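Local structure of uncharacterized protein from DUF35 family (Sulfolobus solfataricus, 3IRB) at residues S62-E65 / H66-V69; A22-Y25 / E26-G30. The protein is of unknown function but binds zinc and joins a zinc ribbon to an OB-fold, an architecture thought to have a potential acyl-CoA-binding role. All coordinates share one frame; numbering follows the deposited sequence.

Contact 1: S62-E65 / H66-V69. With ZN (zinc ion), chain C.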
# COMPACT_ATOMS: atom_id res chain seq x y z
N SER A 62 7.30 13.85 -2.85
CA SER A 62 8.16 14.85 -3.45
C SER A 62 8.72 15.83 -2.41
O SER A 62 9.52 16.69 -2.73
CB SER A 62 7.37 15.56 -4.54
OG SER A 62 6.25 16.18 -3.97
N TYR A 63 8.29 15.68 -1.16
CA TYR A 63 8.68 16.58 -0.07
C TYR A 63 8.90 15.82 1.22
O TYR A 63 8.17 14.88 1.53
CB TYR A 63 7.57 17.60 0.18
CG TYR A 63 7.96 18.76 1.11
CD1 TYR A 63 8.94 19.63 0.75
CD2 TYR A 63 7.31 18.95 2.31
CE1 TYR A 63 9.30 20.70 1.58
CE2 TYR A 63 7.66 20.01 3.16
CZ TYR A 63 8.65 20.88 2.78
OH TYR A 63 9.01 21.93 3.59
N CYS A 64 9.92 16.21 1.98
CA CYS A 64 10.20 15.57 3.26
C CYS A 64 9.79 16.57 4.35
O CYS A 64 10.43 17.60 4.50
CB CYS A 64 11.69 15.23 3.42
SG CYS A 64 12.07 14.49 5.08
N GLU A 65 8.73 16.27 5.10
CA GLU A 65 8.28 17.22 6.13
C GLU A 65 9.17 17.20 7.40
O GLU A 65 9.11 18.15 8.18
CB GLU A 65 6.80 16.98 6.49
CG GLU A 65 6.21 17.87 7.62
CD GLU A 65 6.23 19.38 7.37
OE1 GLU A 65 6.62 19.85 6.29
OE2 GLU A 65 5.82 20.13 8.29
N HIS A 66 9.98 16.16 7.56
CA HIS A 66 10.98 16.10 8.64
C HIS A 66 12.08 17.12 8.43
O HIS A 66 12.46 17.81 9.37
CB HIS A 66 11.59 14.71 8.75
CG HIS A 66 10.59 13.67 9.13
ND1 HIS A 66 10.27 12.60 8.33
CD2 HIS A 66 9.81 13.56 10.24
CE1 HIS A 66 9.35 11.86 8.92
NE2 HIS A 66 9.05 12.42 10.08
N CYS A 67 12.59 17.20 7.19
CA CYS A 67 13.69 18.11 6.85
C CYS A 67 13.26 19.43 6.23
O CYS A 67 14.09 20.33 6.13
CB CYS A 67 14.64 17.43 5.86
SG CYS A 67 15.39 15.90 6.48
N PHE A 68 12.00 19.54 5.79
CA PHE A 68 11.50 20.71 5.06
C PHE A 68 12.22 20.97 3.74
O PHE A 68 12.63 22.09 3.47
CB PHE A 68 11.51 21.98 5.94
CG PHE A 68 10.93 21.76 7.29
CD1 PHE A 68 9.57 21.46 7.43
CD2 PHE A 68 11.72 21.82 8.43
CE1 PHE A 68 9.03 21.23 8.68
CE2 PHE A 68 11.18 21.60 9.68
CZ PHE A 68 9.83 21.30 9.81
N VAL A 69 12.41 19.91 2.96
CA VAL A 69 13.12 19.97 1.69
C VAL A 69 12.45 19.06 0.67
O VAL A 69 11.81 18.04 1.02
CB VAL A 69 14.61 19.53 1.81
CG1 VAL A 69 15.39 20.43 2.77
CG2 VAL A 69 14.69 18.10 2.23
ZN ZN C . 14.38 14.30 5.18

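Contact 2: A22-Y25 / E26-G30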
# COMPACT_ATOMS: atom_id res chain seq x y z
N ALA A 22 -10.00 7.30 -2.58
CA ALA A 22 -9.70 8.68 -2.19
C ALA A 22 -8.19 8.87 -2.09
O ALA A 22 -7.61 9.86 -2.57
CB ALA A 22 -10.39 9.03 -0.86
N GLU A 23 -7.53 7.89 -1.48
CA GLU A 23 -6.09 7.95 -1.29
C GLU A 23 -5.28 7.88 -2.57
O GLU A 23 -4.24 8.55 -2.68
CB GLU A 23 -5.66 6.90 -0.27
CG GLU A 23 -6.20 7.31 1.13
CD GLU A 23 -5.88 6.34 2.25
OE1 GLU A 23 -5.12 5.36 2.03
OE2 GLU A 23 -6.41 6.62 3.35
N ARG A 24 -5.74 7.09 -3.53
CA ARG A 24 -5.08 7.04 -4.82
C ARG A 24 -4.86 8.45 -5.37
O ARG A 24 -3.76 8.80 -5.79
CB ARG A 24 -5.92 6.22 -5.80
CG ARG A 24 -5.56 6.42 -7.21
CD ARG A 24 -6.48 5.67 -8.09
NE ARG A 24 -6.18 5.92 -9.48
CZ ARG A 24 -6.92 5.47 -10.49
NH1 ARG A 24 -8.01 4.74 -10.26
NH2 ARG A 24 -6.56 5.76 -11.74
N TYR A 25 -5.91 9.27 -5.35
CA TYR A 25 -5.81 10.60 -5.94
C TYR A 25 -4.93 11.51 -5.11
O TYR A 25 -4.18 12.29 -5.69
CB TYR A 25 -7.19 11.18 -6.20
CG TYR A 25 -7.88 10.35 -7.24
CD1 TYR A 25 -7.41 10.35 -8.57
CD2 TYR A 25 -8.93 9.54 -6.91
CE1 TYR A 25 -8.01 9.55 -9.52
CE2 TYR A 25 -9.57 8.76 -7.86
CZ TYR A 25 -9.09 8.77 -9.16
OH TYR A 25 -9.70 7.99 -10.10
N GLU A 26 -4.95 11.37 -3.79
CA GLU A 26 -4.01 12.12 -2.94
C GLU A 26 -2.57 11.79 -3.30
O GLU A 26 -1.77 12.69 -3.49
CB GLU A 26 -4.29 11.90 -1.45
CG GLU A 26 -5.64 12.53 -1.03
CD GLU A 26 -6.10 12.17 0.39
OE1 GLU A 26 -5.28 11.61 1.17
OE2 GLU A 26 -7.28 12.46 0.72
N TYR A 27 -2.25 10.49 -3.42
CA TYR A 27 -0.90 10.06 -3.80
C TYR A 27 -0.51 10.45 -5.22
O TYR A 27 0.67 10.53 -5.55
CB TYR A 27 -0.76 8.54 -3.68
CG TYR A 27 -0.76 8.05 -2.23
CD1 TYR A 27 0.14 8.57 -1.31
CD2 TYR A 27 -1.66 7.08 -1.81
CE1 TYR A 27 0.13 8.14 0.02
CE2 TYR A 27 -1.66 6.64 -0.50
CZ TYR A 27 -0.78 7.17 0.40
OH TYR A 27 -0.81 6.71 1.71
N THR A 28 -1.49 10.64 -6.09
CA THR A 28 -1.22 10.87 -7.52
C THR A 28 -0.61 12.20 -7.82
O THR A 28 0.17 12.31 -8.76
CB THR A 28 -2.49 10.77 -8.36
OG1 THR A 28 -3.01 9.44 -8.22
CG2 THR A 28 -2.20 11.05 -9.84
N VAL A 29 -0.95 13.20 -7.01
CA VAL A 29 -0.51 14.56 -7.24
C VAL A 29 1.02 14.67 -7.28
O VAL A 29 1.71 14.16 -6.39
CB VAL A 29 -1.09 15.49 -6.11
CG1 VAL A 29 -0.42 16.85 -6.14
CG2 VAL A 29 -2.57 15.62 -6.24
N GLY A 30 1.54 15.38 -8.28
CA GLY A 30 2.94 15.69 -8.32
C GLY A 30 3.81 14.64 -9.01
O GLY A 30 3.34 13.57 -9.36
O HOH W 1 -3.80 7.55 -10.29

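Contact 1: S62-E65 / H66-V69
Cys64 SG is gripped by two partners roughly at right angles: it binds the zinc ion ZN at 2.3 Å and accepts a hydrogen bond from a backbone amide. That donor is Cys67 N, 3.5 Å from Cys64 SG, with an N-H...S angle of 154°. Such a bond from backbone to sulfur would probably draw some negative charge off the thiolate. Cys67 SG meets the same zinc ion, its first torsion setting the sulfur beside its own backbone N, whereas Cys64 SG stands anti to N. The Cys64-Cys67 spacing and the N-H...S bond fit a zinc knuckle. Phe68 N and Val69 N both direct weak bonds at Cys64 O, and the positive phi of Phe68 (61°) fits a G1 beta bulge that closes the turn. Here Cys64 N donates to Val69 O at 2.8 Å. Beyond the bulge, Glu65 O lies over one face of the Phe68 ring, 3.1 Å from Phe68 CE1. Glu65 OE2 comes to the edge of that ring, near its plane, 3.4 Å from Phe68 CE1; the carboxylate and ring planes are 84° apart. Tyr63 OH reaches the backbone of Phe68, 3.1 Å from its CA. Cys50 and Cys53 complete the four-cysteine site of the rubredoxin-like ribbon. The turn links strand 63-64 to the antiparallel strand 69-76, where Cys64 also touches Ile71, and strand 46-49 pairs with that longer strand as well.

Contact 2: A22-Y25 / E26-G30
A chi1 of -62° places Thr28 OG1 beside its own backbone N, anti to the carbonyl carbon, and this turns the hydroxyl back along the helix to Arg24 O. Arg24, extended from CG to NE, runs alongside Thr28 in the same direction. Thr28 OG1 donates to Arg24 O at 2.6 Å, from 44° above the carbonyl plane. The Thr28 OG1 hydroxyl also accepts from water 1 at 2.9 Å, and that water accepts from Arg24 NE at the edge of the guanidinium group, so a water bridge joins the two side chains. This is the C-terminal end of helix 12-28: Tyr27 N still donates to Glu23 O at 2.9 Å with a nearly straight 172°, but Thr28 N is divided between weak bonds to Arg24 O and Tyr25 O, and the helical conformation is lost at Val29. On another side of the helix the Tyr27 ring leans against the preceding turn, its CD2 3.1 Å from Glu23 O and its CE2 4.0 Å from Glu23 CB. An alanine in place of Tyr27 would probably leave Glu23 CB without this aromatic partner and open a gap against Phe37 and Pro59, which the tyrosine also touches. Arg24 and Thr28 reach Phe37 of helix 30-41 too, and Arg24 touches Trp138.

In the fold
From the N terminus the chain first passes through contact 2, where helix 12-28 ends and leads into helix 30-41. It then enters the zinc ribbon through strands 46-49 and 56-58 before reaching contact 1. Both are local, each within one unbroken run: contact 1 closes the tight turn of a hairpin, while contact 2 stays within a helix end and closes no long loop. They follow in series, neither enclosing nor crossing the other. The centres of contacts 1 and 2 are about 18 Å apart. Contact 2 sets the end of helix 12-28 against helix 30-41 and the loop after strand 56-58; contact 1 ties its hairpin through zinc to the loop between strands 46-49 and 56-58.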